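Local coordinates for CoA-binding domain-containing protein (Thermus thermophilus, PDB 1IUK) that probably binds coenzyme A through a Rossmann-type domain, although its cellular role has not been established, at residues Q12-A17 with L67-D72; A62-L67 with L91-G96; G40-P45 with F56-V61; D72-F77 with G96-Q101. All blocks are in the same frame, centred on the assembly; numbering follows the deposited sequence.

How the interactions relate
Three of the four contacts reach the same parallel sheet of a Rossmann-type domain, and their chemistry changes with depth. Interaction 4 is the buried one, its centre about 3 Å from the centre of the chain: two inner strands joined by a ladder of backbone bonds. Interaction 1 is partly buried and relies on the side chains of Thr15 and Asp72, the latter shared with interaction 4, to bind the approach to strand 73-76. Interaction 3, also partly buried, lies at the outer strand 42-46, where waters and a salt bridge take part. Interaction 2, a surface contact, packs leucines of a turn against a helix end; it shares Leu67 with interaction 1 and Gly96 with interaction 4.

Interaction 1: Q12-A17 with L67-D72; sequences QAKTIA and LKEPVD
Thr15 has OG1 between its backbone N and carbonyl carbon (chi1 61°), and Asp72 has CG beside its own backbone N (chi1 -67°); these place Thr15 OG1 by the backbone of the loop and start the Asp72 carboxylate back toward Lys14 and Thr15. The setting is the Rossmann-type parallel sheet, at the start of strand 15-19, where the loop 67-72 runs into the adjacent strand 73-76. Thr15 OG1 donates to Pro70 O at 2.7 Å and accepts from Asp72 N at 3.1 Å, so a single hydroxyl joins two points of the incoming loop. Asp72 N also has a weak bond to Thr15 O. The carboxylate answers in kind: Asp72 OD1 receives Thr15 N on its anti lone pair at 3.1 Å, while Lys14 N reaches the same oxygen from above the carboxylate plane at 3.0 Å. Two N-H groups thus fix the rotation of the Asp72 side chain. Thr15 and Glu69 meet tip to tip, Thr15 CG2 lying 3.1 Å from Glu69 OE1. An alanine at Thr15 would probably leave Pro70 O without its hydroxyl donor, Asp72 N with only the weak bond across this contact, and Glu69 without the methyl it meets. Further along, the packing is apolar: Ala17 CB rests 3.8 Å from Val71 CG1 and 3.7 Å from Leu67 CD1.

Interaction 2: A62-L67 with L91-G96; sequences ASLLDL and LALRPG
Leu93 and Ala92 meet Leu64, Leu65 and Leu67 almost wholly through methyl groups, and one of these methyls lies beside a carbonyl oxygen: Leu93 CD1 is 3.8 Å from Leu64 O. That oxygen accepts a bond from Leu67 N within its own turn. The turn precedes strand 73-76 of the Rossmann-type sheet, and helix 87-93 belongs to the connection from that strand to strand 98-100; Leu64 also touches Leu74 of strand 73-76. Leu93, at the last turn of the helix, has CG anti to its backbone N (chi1 169°), and its two branches divide the work. The Leu93 and Leu64 side chains cross at about a right angle, with Leu93 CD2 4.1 Å from Leu64 CD1, while Leu93 CD1 approaches Leu67 CD1 more loosely at 4.3 Å. On the outer side, the end of the Leu65 side chain turns to the helix and its CD1 touches Ala92 CB at 3.6 Å. The turn keeps its shape by its own bonds. Ser63 OG accepts from Leu65 N at 2.9 Å, an ST turn, and Asp66 OD1 takes Ser63 N from the anti side, tilted out of the carboxylate plane. The helix supplies a polar tie from outside these segments, where Glu89 OE1 accepts from Leu64 N. Between these two segments the contact is apolar packing, and the orientation of the turn probably owes more to its internal bonds and to Glu89.

Interaction 3: G40-P45 with F56-V61; sequences GYRVLP and FGEEAV
Arg42 and Glu58 meet at the outer side of strand 42-46, an edge strand of the Rossmann-type sheet, against which the short hairpin of strands 54-55 and 58-59 lies. Arg42 sends CG anti to its backbone N and bends at chi3 (-144°). Glu58 CG, anti to its carbonyl carbon (chi1 -67°), lies 3.6 Å from Val43 O; the bend at chi2 then turns the carboxylate to Arg42. The two side chains cross at about a right angle and form a salt bridge, Arg42 NH2 to Glu58 OE2 at 3.1 Å; guanidinium and carboxylate planes stand 43° apart, so the pair is not the flat, two-pronged kind. Pro45 has the largest buried surface here, and its CB, CG and CD each have a neighbour: CD lies 3.6 Å from Glu58 CB, CB 3.9 Å from Phe56 CD2, and CG is near Ala60. Val43 sets CG2 between its backbone N and carbonyl carbon, facing Phe56, but their modelled separation is too short to be relied on. Behind them, the Phe56 ring reaches His30 and Pro33 of helix 28-38. Backbone polarity is met directly and through water. Pro45 O accepts from Val61 N at 3.2 Å and from a water that also donates to Glu59 O, while a second water donates to Val43 O and Phe56 O. With proline supplying no N-H and waters standing where a next strand would bond, the chemistry implies a sheet edge covered by side chains and solvent bridges, not extended by regular pairing.

Interaction 4: D72-F77 with G96-Q101; sequences DILDVF and GLVWLQ
Gln101, Val76 and Leu97 lose the most surface in this parallel strand pair, each by a different kind of contact. Strands 73-76 and 98-100 run 18° from parallel and are joined through helices in a beta-alpha-beta crossover of the Rossmann-type sheet. Gln101 has CG anti to its carbonyl carbon (chi1 -76°), which sets CG over the centre of the Phe77 ring, a CH-pi contact with CG 3.4 Å from the ring centroid; a bend at chi2 then turns the amide, which stacks at 22° to that ring. Gln101 NE2 donates to the syn lone pair of Asp75 OD1, at a modelled 2.5 Å. An alanine at Gln101 would remove the amide donor modelled at Asp75 OD1 and the CG over the Phe77 ring, and would probably leave that face less filled. Val76 lies beside Leu100, with Val76 CB 3.7 Å from Leu100 CD2, and its CG2 meets Val98 CG1 at 4.1 Å. Leu97 contributes chiefly through its backbone: Leu97 O accepts from Leu74 N at 2.8 Å. The ladder goes on from Trp99 N to Leu74 O, Val76 N to Trp99 O and Gln101 N to Val76 O. Asp75 OD1 also approaches Trp99 CD1, while Trp99 NE1 bonds to Arg124 O. Straight backbone bonds thus fix the register, and the buried carboxylate of Asp75 probably takes an uncharged amide donor from Gln101, although the modelled distance is too short to be exact.

Interaction 1: Q12-A17 with L67-D72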
loop_
_atom_site.group_PDB
_atom_site.type_symbol
_atom_site.label_atom_id
_atom_site.label_comp_id
_atom_site.label_asym_id
_atom_site.label_seq_id
_atom_site.Cartn_x
_atom_site.Cartn_y
_atom_site.Cartn_z
ATOM N N GLN A 12 2.861 14.627 2.412
ATOM C CA GLN A 12 3.964 14.824 1.493
ATOM C C GLN A 12 4.020 13.747 0.397
ATOM O O GLN A 12 4.488 14.001 -0.717
ATOM C CB GLN A 12 5.277 14.874 2.290
ATOM C CG GLN A 12 6.364 15.639 1.586
ATOM C CD GLN A 12 7.137 14.744 0.647
ATOM O OE1 GLN A 12 7.413 13.578 0.969
ATOM N NE2 GLN A 12 7.483 15.270 -0.524
ATOM N N ALA A 13 3.518 12.555 0.708
ATOM C CA ALA A 13 3.504 11.428 -0.232
ATOM C C ALA A 13 2.711 11.680 -1.507
ATOM O O ALA A 13 1.724 12.414 -1.508
ATOM C CB ALA A 13 2.956 10.180 0.470
ATOM N N LYS A 14 3.153 11.056 -2.595
ATOM C CA LYS A 14 2.491 11.175 -3.880
ATOM C C LYS A 14 2.056 9.814 -4.419
ATOM O O LYS A 14 0.887 9.613 -4.736
ATOM C CB LYS A 14 3.411 11.813 -4.924
ATOM C CG LYS A 14 2.984 11.463 -6.352
ATOM C CD LYS A 14 3.913 12.010 -7.410
ATOM C CE LYS A 14 3.256 11.982 -8.785
ATOM N NZ LYS A 14 4.254 11.906 -9.887
ATOM N N THR A 15 3.011 8.889 -4.534
ATOM C CA THR A 15 2.744 7.564 -5.093
ATOM C C THR A 15 2.396 6.467 -4.082
ATOM O O THR A 15 3.138 6.215 -3.121
ATOM C CB THR A 15 3.941 7.104 -5.940
ATOM O OG1 THR A 15 5.097 7.022 -5.108
ATOM C CG2 THR A 15 4.240 8.115 -7.020
ATOM N N ILE A 16 1.254 5.823 -4.295
ATOM C CA ILE A 16 0.833 4.742 -3.415
ATOM C C ILE A 16 0.630 3.478 -4.250
ATOM O O ILE A 16 -0.248 3.430 -5.109
ATOM C CB ILE A 16 -0.497 5.069 -2.690
ATOM C CG1 ILE A 16 -0.365 6.375 -1.902
ATOM C CG2 ILE A 16 -0.878 3.914 -1.753
ATOM C CD1 ILE A 16 -1.585 6.714 -1.064
ATOM N N ALA A 17 1.460 2.465 -4.022
ATOM C CA ALA A 17 1.313 1.211 -4.747
ATOM C C ALA A 17 0.370 0.351 -3.910
ATOM O O ALA A 17 0.525 0.251 -2.704
ATOM C CB ALA A 17 2.682 0.510 -4.910
ATOM N N LEU A 67 6.998 -1.802 -11.383
ATOM C CA LEU A 67 6.680 -0.385 -11.240
ATOM C C LEU A 67 7.850 0.408 -11.782
ATOM O O LEU A 67 9.012 0.057 -11.561
ATOM C CB LEU A 67 6.423 -0.032 -9.769
ATOM C CG LEU A 67 5.104 -0.581 -9.195
ATOM C CD1 LEU A 67 4.909 -0.174 -7.733
ATOM C CD2 LEU A 67 3.969 -0.065 -10.051
ATOM N N LYS A 68 7.545 1.487 -12.488
ATOM C CA LYS A 68 8.588 2.298 -13.094
ATOM C C LYS A 68 8.884 3.613 -12.367
ATOM O O LYS A 68 9.448 4.537 -12.959
ATOM C CB LYS A 68 8.230 2.566 -14.569
ATOM C CG LYS A 68 8.317 1.328 -15.479
ATOM C CD LYS A 68 9.694 0.647 -15.377
ATOM C CE LYS A 68 9.919 -0.376 -16.497
ATOM N NZ LYS A 68 10.443 -1.683 -15.991
ATOM N N GLU A 69 8.521 3.693 -11.090
ATOM C CA GLU A 69 8.777 4.899 -10.308
ATOM C C GLU A 69 8.790 4.603 -8.810
ATOM O O GLU A 69 8.220 3.613 -8.363
ATOM C CB GLU A 69 7.733 5.969 -10.634
ATOM C CG GLU A 69 6.411 5.816 -9.907
ATOM C CD GLU A 69 5.517 7.026 -10.084
ATOM O OE1 GLU A 69 5.876 8.122 -9.595
ATOM O OE2 GLU A 69 4.451 6.881 -10.713
ATOM N N PRO A 70 9.463 5.454 -8.016
ATOM C CA PRO A 70 9.545 5.265 -6.563
ATOM C C PRO A 70 8.180 5.239 -5.918
ATOM O O PRO A 70 7.270 5.923 -6.370
ATOM C CB PRO A 70 10.383 6.444 -6.089
ATOM C CG PRO A 70 11.151 6.848 -7.302
ATOM C CD PRO A 70 10.209 6.649 -8.441
ATOM N N VAL A 71 8.052 4.450 -4.857
ATOM C CA VAL A 71 6.791 4.296 -4.143
ATOM C C VAL A 71 6.911 4.885 -2.753
ATOM O O VAL A 71 7.766 4.478 -1.963
ATOM C CB VAL A 71 6.416 2.807 -4.049
ATOM C CG1 VAL A 71 5.289 2.602 -3.052
ATOM C CG2 VAL A 71 6.040 2.294 -5.435
ATOM N N ASP A 72 6.055 5.856 -2.454
ATOM C CA ASP A 72 6.069 6.512 -1.151
ATOM C C ASP A 72 5.376 5.669 -0.109
ATOM O O ASP A 72 5.823 5.589 1.030
ATOM C CB ASP A 72 5.401 7.888 -1.246
ATOM C CG ASP A 72 6.199 8.861 -2.102
ATOM O OD1 ASP A 72 5.629 9.442 -3.039
ATOM O OD2 ASP A 72 7.403 9.043 -1.843
#

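Interaction 2: A62-L67 with L91-G96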
loop_
_atom_site.group_PDB
_atom_site.type_symbol
_atom_site.label_atom_id
_atom_site.label_comp_id
_atom_site.label_asym_id
_atom_site.label_seq_id
_atom_site.Cartn_x
_atom_site.Cartn_y
_atom_site.Cartn_z
ATOM N N ALA A 62 2.047 -7.170 -12.580
ATOM C CA ALA A 62 2.090 -8.377 -11.772
ATOM C C ALA A 62 3.017 -8.323 -10.567
ATOM O O ALA A 62 2.720 -8.934 -9.541
ATOM C CB ALA A 62 2.446 -9.570 -12.642
ATOM N N SER A 63 4.127 -7.588 -10.679
ATOM C CA SER A 63 5.099 -7.504 -9.592
ATOM C C SER A 63 5.503 -6.091 -9.238
ATOM O O SER A 63 5.532 -5.211 -10.093
ATOM C CB SER A 63 6.362 -8.276 -9.963
ATOM O OG SER A 63 7.521 -7.654 -9.421
ATOM N N LEU A 64 5.850 -5.892 -7.974
ATOM C CA LEU A 64 6.269 -4.586 -7.496
ATOM C C LEU A 64 7.456 -4.081 -8.298
ATOM O O LEU A 64 7.588 -2.888 -8.534
ATOM C CB LEU A 64 6.640 -4.660 -6.015
ATOM C CG LEU A 64 5.500 -4.813 -5.005
ATOM C CD1 LEU A 64 6.082 -4.942 -3.609
ATOM C CD2 LEU A 64 4.553 -3.605 -5.094
ATOM N N LEU A 65 8.314 -4.997 -8.725
ATOM C CA LEU A 65 9.500 -4.628 -9.488
ATOM C C LEU A 65 9.163 -4.155 -10.892
ATOM O O LEU A 65 10.029 -3.658 -11.606
ATOM C CB LEU A 65 10.471 -5.809 -9.555
ATOM C CG LEU A 65 10.985 -6.391 -8.229
ATOM C CD1 LEU A 65 11.376 -5.273 -7.285
ATOM C CD2 LEU A 65 9.904 -7.268 -7.607
ATOM N N ASP A 66 7.904 -4.306 -11.297
ATOM C CA ASP A 66 7.485 -3.851 -12.620
ATOM C C ASP A 66 7.160 -2.354 -12.582
ATOM O O ASP A 66 7.049 -1.713 -13.622
ATOM C CB ASP A 66 6.245 -4.610 -13.090
ATOM C CG ASP A 66 6.552 -6.012 -13.589
ATOM O OD1 ASP A 66 5.705 -6.902 -13.354
ATOM O OD2 ASP A 66 7.618 -6.222 -14.220
ATOM N N LEU A 67 6.998 -1.802 -11.383
ATOM C CA LEU A 67 6.680 -0.385 -11.240
ATOM C C LEU A 67 7.850 0.408 -11.782
ATOM O O LEU A 67 9.012 0.057 -11.561
ATOM C CB LEU A 67 6.423 -0.032 -9.769
ATOM C CG LEU A 67 5.104 -0.581 -9.195
ATOM C CD1 LEU A 67 4.909 -0.174 -7.733
ATOM C CD2 LEU A 67 3.969 -0.065 -10.051
ATOM N N LEU A 91 11.320 -5.731 -0.198
ATOM C CA LEU A 91 12.624 -5.212 0.195
ATOM C C LEU A 91 13.371 -4.613 -0.991
ATOM O O LEU A 91 14.091 -3.634 -0.839
ATOM C CB LEU A 91 13.443 -6.324 0.843
ATOM C CG LEU A 91 12.898 -6.778 2.205
ATOM C CD1 LEU A 91 13.616 -8.044 2.636
ATOM C CD2 LEU A 91 13.079 -5.678 3.245
ATOM N N ALA A 92 13.185 -5.185 -2.178
ATOM C CA ALA A 92 13.849 -4.689 -3.383
ATOM C C ALA A 92 13.313 -3.333 -3.830
ATOM O O ALA A 92 14.070 -2.450 -4.240
ATOM C CB ALA A 92 13.688 -5.690 -4.505
ATOM N N LEU A 93 11.993 -3.179 -3.762
ATOM C CA LEU A 93 11.357 -1.932 -4.154
ATOM C C LEU A 93 11.699 -0.833 -3.154
ATOM O O LEU A 93 11.849 0.336 -3.531
ATOM C CB LEU A 93 9.836 -2.115 -4.204
ATOM C CG LEU A 93 8.963 -0.857 -4.334
ATOM C CD1 LEU A 93 8.789 -0.514 -5.807
ATOM C CD2 LEU A 93 7.609 -1.102 -3.672
ATOM N N ARG A 94 11.832 -1.230 -1.886
ATOM C CA ARG A 94 12.118 -0.318 -0.786
ATOM C C ARG A 94 11.177 0.905 -0.799
ATOM O O ARG A 94 11.606 2.039 -1.050
ATOM C CB ARG A 94 13.582 0.140 -0.815
ATOM C CG ARG A 94 14.297 -0.094 0.519
ATOM C CD ARG A 94 15.711 0.518 0.569
ATOM N NE ARG A 94 15.988 1.170 1.854
ATOM C CZ ARG A 94 16.005 0.544 3.028
ATOM N NH1 ARG A 94 15.764 -0.759 3.100
ATOM N NH2 ARG A 94 16.251 1.221 4.142
ATOM N N PRO A 95 9.878 0.686 -0.514
ATOM C CA PRO A 95 8.924 1.797 -0.507
ATOM C C PRO A 95 9.239 2.638 0.721
ATOM O O PRO A 95 9.868 2.139 1.659
ATOM C CB PRO A 95 7.571 1.098 -0.390
ATOM C CG PRO A 95 7.875 -0.114 0.394
ATOM C CD PRO A 95 9.225 -0.574 -0.119
ATOM N N GLY A 96 8.805 3.899 0.722
ATOM C CA GLY A 96 9.071 4.767 1.854
ATOM C C GLY A 96 8.374 4.337 3.128
ATOM O O GLY A 96 8.843 4.614 4.232
#

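Interaction 3: G40-P45 with F56-V61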
loop_
_atom_site.group_PDB
_atom_site.type_symbol
_atom_site.label_atom_id
_atom_site.label_comp_id
_atom_site.label_asym_id
_atom_site.label_seq_id
_atom_site.Cartn_x
_atom_site.Cartn_y
_atom_site.Cartn_z
ATOM N N GLY A 40 -5.831 13.010 -4.320
ATOM C CA GLY A 40 -4.639 13.491 -4.997
ATOM C C GLY A 40 -3.397 12.618 -5.063
ATOM O O GLY A 40 -2.321 13.110 -5.398
ATOM N N TYR A 41 -3.524 11.336 -4.743
ATOM C CA TYR A 41 -2.380 10.426 -4.794
ATOM C C TYR A 41 -2.339 9.722 -6.143
ATOM O O TYR A 41 -3.361 9.607 -6.821
ATOM C CB TYR A 41 -2.500 9.349 -3.714
ATOM C CG TYR A 41 -2.379 9.851 -2.302
ATOM C CD1 TYR A 41 -3.492 9.895 -1.467
ATOM C CD2 TYR A 41 -1.153 10.287 -1.794
ATOM C CE1 TYR A 41 -3.394 10.360 -0.173
ATOM C CE2 TYR A 41 -1.043 10.756 -0.489
ATOM C CZ TYR A 41 -2.170 10.791 0.317
ATOM O OH TYR A 41 -2.089 11.252 1.608
ATOM N N ARG A 42 -1.157 9.259 -6.537
ATOM C CA ARG A 42 -1.031 8.506 -7.767
ATOM C C ARG A 42 -1.029 7.073 -7.263
ATOM O O ARG A 42 -0.098 6.652 -6.579
ATOM C CB ARG A 42 0.284 8.799 -8.480
ATOM C CG ARG A 42 0.527 7.848 -9.646
ATOM C CD ARG A 42 1.785 8.194 -10.425
ATOM N NE ARG A 42 1.588 7.934 -11.846
ATOM C CZ ARG A 42 1.263 8.870 -12.729
ATOM N NH1 ARG A 42 1.104 10.128 -12.325
ATOM N NH2 ARG A 42 1.074 8.549 -14.007
ATOM N N VAL A 43 -2.094 6.338 -7.558
ATOM C CA VAL A 43 -2.210 4.961 -7.102
ATOM C C VAL A 43 -1.783 4.023 -8.221
ATOM O O VAL A 43 -2.258 4.114 -9.361
ATOM C CB VAL A 43 -3.656 4.640 -6.648
ATOM C CG1 VAL A 43 -4.067 5.577 -5.530
ATOM C CG2 VAL A 43 -4.611 4.782 -7.808
ATOM N N LEU A 44 -0.858 3.129 -7.880
ATOM C CA LEU A 44 -0.313 2.165 -8.822
ATOM C C LEU A 44 -0.763 0.771 -8.422
ATOM O O LEU A 44 -0.288 0.216 -7.429
ATOM C CB LEU A 44 1.212 2.254 -8.815
ATOM C CG LEU A 44 1.766 3.667 -9.012
ATOM C CD1 LEU A 44 3.282 3.668 -8.816
ATOM C CD2 LEU A 44 1.386 4.167 -10.400
ATOM N N PRO A 45 -1.708 0.192 -9.183
ATOM C CA PRO A 45 -2.207 -1.152 -8.868
ATOM C C PRO A 45 -1.224 -2.294 -9.182
ATOM O O PRO A 45 -0.655 -2.360 -10.274
ATOM C CB PRO A 45 -3.488 -1.250 -9.699
ATOM C CG PRO A 45 -3.179 -0.410 -10.924
ATOM C CD PRO A 45 -2.376 0.761 -10.373
ATOM N N PHE A 56 -7.844 2.052 -11.441
ATOM C CA PHE A 56 -7.540 3.381 -10.927
ATOM C C PHE A 56 -6.833 4.261 -11.949
ATOM O O PHE A 56 -5.979 5.072 -11.593
ATOM C CB PHE A 56 -6.698 3.256 -9.657
ATOM C CG PHE A 56 -7.153 2.151 -8.755
ATOM C CD1 PHE A 56 -8.494 2.048 -8.388
ATOM C CD2 PHE A 56 -6.263 1.171 -8.329
ATOM C CE1 PHE A 56 -8.945 0.988 -7.622
ATOM C CE2 PHE A 56 -6.703 0.101 -7.559
ATOM C CZ PHE A 56 -8.047 0.005 -7.205
ATOM N N GLY A 57 -7.197 4.093 -13.219
ATOM C CA GLY A 57 -6.601 4.890 -14.279
ATOM C C GLY A 57 -5.231 4.417 -14.722
ATOM O O GLY A 57 -4.632 4.991 -15.631
ATOM N N GLU A 58 -4.735 3.361 -14.084
ATOM C CA GLU A 58 -3.421 2.818 -14.412
ATOM C C GLU A 58 -3.493 1.330 -14.745
ATOM O O GLU A 58 -4.381 0.620 -14.268
ATOM C CB GLU A 58 -2.470 3.020 -13.230
ATOM C CG GLU A 58 -2.126 4.470 -12.948
ATOM C CD GLU A 58 -1.397 5.144 -14.108
ATOM O OE1 GLU A 58 -1.144 4.489 -15.141
ATOM O OE2 GLU A 58 -1.078 6.342 -13.991
ATOM N N GLU A 59 -2.558 0.858 -15.562
ATOM C CA GLU A 59 -2.530 -0.559 -15.903
ATOM C C GLU A 59 -1.898 -1.316 -14.740
ATOM O O GLU A 59 -0.819 -0.955 -14.268
ATOM C CB GLU A 59 -1.710 -0.792 -17.173
ATOM C CG GLU A 59 -1.637 -2.248 -17.623
ATOM C CD GLU A 59 -1.233 -2.393 -19.087
ATOM O OE1 GLU A 59 -2.037 -2.006 -19.970
ATOM O OE2 GLU A 59 -0.116 -2.894 -19.351
ATOM N N ALA A 60 -2.582 -2.353 -14.266
ATOM C CA ALA A 60 -2.070 -3.152 -13.159
ATOM C C ALA A 60 -0.878 -3.967 -13.640
ATOM O O ALA A 60 -0.855 -4.439 -14.776
ATOM C CB ALA A 60 -3.166 -4.089 -12.622
ATOM N N VAL A 61 0.116 -4.117 -12.777
ATOM C CA VAL A 61 1.305 -4.898 -13.112
ATOM C C VAL A 61 1.333 -6.120 -12.184
ATOM O O VAL A 61 0.719 -6.113 -11.120
ATOM C CB VAL A 61 2.613 -4.049 -12.964
ATOM C CG1 VAL A 61 2.608 -2.909 -13.974
ATOM C CG2 VAL A 61 2.746 -3.497 -11.557
HETATM O O HOH W 1 -3.888 6.510 -10.162
HETATM O O HOH W 2 0.450 -0.211 -11.875
#

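Interaction 4: D72-F77 with G96-Q101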
loop_
_atom_site.group_PDB
_atom_site.type_symbol
_atom_site.label_atom_id
_atom_site.label_comp_id
_atom_site.label_asym_id
_atom_site.label_seq_id
_atom_site.Cartn_x
_atom_site.Cartn_y
_atom_site.Cartn_z
ATOM N N ASP A 72 6.055 5.856 -2.454
ATOM C CA ASP A 72 6.069 6.512 -1.151
ATOM C C ASP A 72 5.376 5.669 -0.109
ATOM O O ASP A 72 5.823 5.589 1.030
ATOM C CB ASP A 72 5.401 7.888 -1.246
ATOM C CG ASP A 72 6.199 8.861 -2.102
ATOM O OD1 ASP A 72 5.629 9.442 -3.039
ATOM O OD2 ASP A 72 7.403 9.043 -1.843
ATOM N N ILE A 73 4.278 5.030 -0.509
ATOM C CA ILE A 73 3.511 4.177 0.392
ATOM C C ILE A 73 3.111 2.889 -0.308
ATOM O O ILE A 73 2.606 2.921 -1.434
ATOM C CB ILE A 73 2.200 4.864 0.860
ATOM C CG1 ILE A 73 2.530 6.195 1.547
ATOM C CG2 ILE A 73 1.420 3.925 1.799
ATOM C CD1 ILE A 73 1.313 6.929 2.076
ATOM N N LEU A 74 3.360 1.758 0.345
ATOM C CA LEU A 74 2.946 0.477 -0.216
ATOM C C LEU A 74 1.749 0.052 0.637
ATOM O O LEU A 74 1.910 -0.337 1.797
ATOM C CB LEU A 74 4.062 -0.578 -0.129
ATOM C CG LEU A 74 3.652 -1.954 -0.681
ATOM C CD1 LEU A 74 3.466 -1.872 -2.179
ATOM C CD2 LEU A 74 4.694 -2.995 -0.323
ATOM N N ASP A 75 0.546 0.182 0.074
ATOM C CA ASP A 75 -0.698 -0.184 0.769
ATOM C C ASP A 75 -0.922 -1.657 0.450
ATOM O O ASP A 75 -1.230 -2.010 -0.687
ATOM C CB ASP A 75 -1.848 0.666 0.226
ATOM C CG ASP A 75 -3.055 0.709 1.152
ATOM O OD1 ASP A 75 -2.961 0.330 2.342
ATOM O OD2 ASP A 75 -4.117 1.148 0.663
ATOM N N VAL A 76 -0.748 -2.497 1.466
ATOM C CA VAL A 76 -0.847 -3.941 1.329
ATOM C C VAL A 76 -2.180 -4.554 1.730
ATOM O O VAL A 76 -2.608 -4.457 2.884
ATOM C CB VAL A 76 0.283 -4.635 2.152
ATOM C CG1 VAL A 76 0.303 -6.135 1.874
ATOM C CG2 VAL A 76 1.636 -4.017 1.798
ATOM N N PHE A 77 -2.813 -5.214 0.769
ATOM C CA PHE A 77 -4.086 -5.878 1.008
ATOM C C PHE A 77 -3.933 -7.404 0.994
ATOM O O PHE A 77 -4.903 -8.126 1.248
ATOM C CB PHE A 77 -5.109 -5.451 -0.054
ATOM C CG PHE A 77 -5.632 -4.043 0.131
ATOM C CD1 PHE A 77 -6.771 -3.801 0.905
ATOM C CD2 PHE A 77 -4.982 -2.966 -0.460
ATOM C CE1 PHE A 77 -7.252 -2.494 1.083
ATOM C CE2 PHE A 77 -5.454 -1.657 -0.286
ATOM C CZ PHE A 77 -6.594 -1.427 0.488
ATOM N N GLY A 96 8.805 3.899 0.722
ATOM C CA GLY A 96 9.071 4.767 1.854
ATOM C C GLY A 96 8.374 4.337 3.128
ATOM O O GLY A 96 8.843 4.614 4.232
ATOM N N LEU A 97 7.239 3.659 2.980
ATOM C CA LEU A 97 6.451 3.208 4.125
ATOM C C LEU A 97 5.586 2.020 3.704
ATOM O O LEU A 97 5.058 2.016 2.588
ATOM C CB LEU A 97 5.553 4.354 4.599
ATOM C CG LEU A 97 4.492 4.092 5.673
ATOM C CD1 LEU A 97 5.159 3.792 6.994
ATOM C CD2 LEU A 97 3.616 5.324 5.818
ATOM N N VAL A 98 5.465 1.013 4.573
ATOM C CA VAL A 98 4.628 -0.150 4.277
ATOM C C VAL A 98 3.414 -0.097 5.190
ATOM O O VAL A 98 3.530 0.004 6.410
ATOM C CB VAL A 98 5.381 -1.486 4.482
ATOM C CG1 VAL A 98 4.404 -2.661 4.431
ATOM C CG2 VAL A 98 6.423 -1.636 3.389
ATOM N N TRP A 99 2.243 -0.157 4.570
ATOM C CA TRP A 99 0.971 -0.071 5.283
ATOM C C TRP A 99 0.188 -1.373 5.152
ATOM O O TRP A 99 -0.315 -1.682 4.070
ATOM C CB TRP A 99 0.146 1.081 4.681
ATOM C CG TRP A 99 -1.084 1.469 5.460
ATOM C CD1 TRP A 99 -2.258 0.766 5.559
ATOM C CD2 TRP A 99 -1.243 2.635 6.277
ATOM N NE1 TRP A 99 -3.130 1.421 6.393
ATOM C CE2 TRP A 99 -2.535 2.570 6.849
ATOM C CE3 TRP A 99 -0.417 3.730 6.586
ATOM C CZ2 TRP A 99 -3.022 3.560 7.716
ATOM C CZ3 TRP A 99 -0.903 4.715 7.451
ATOM C CH2 TRP A 99 -2.195 4.620 8.004
ATOM N N LEU A 100 0.091 -2.135 6.235
ATOM C CA LEU A 100 -0.669 -3.381 6.184
ATOM C C LEU A 100 -2.125 -3.056 6.508
ATOM O O LEU A 100 -2.430 -2.534 7.590
ATOM C CB LEU A 100 -0.127 -4.384 7.200
ATOM C CG LEU A 100 1.356 -4.739 7.046
ATOM C CD1 LEU A 100 1.704 -5.845 8.050
ATOM C CD2 LEU A 100 1.657 -5.168 5.597
ATOM N N GLN A 101 -3.017 -3.365 5.572
ATOM C CA GLN A 101 -4.435 -3.082 5.759
ATOM C C GLN A 101 -5.093 -3.874 6.895
ATOM O O GLN A 101 -4.482 -4.753 7.496
ATOM C CB GLN A 101 -5.166 -3.297 4.436
ATOM C CG GLN A 101 -4.931 -2.161 3.445
ATOM C CD GLN A 101 -5.720 -0.903 3.809
ATOM O OE1 GLN A 101 -6.903 -0.977 4.158
ATOM N NE2 GLN A 101 -5.070 0.251 3.729
#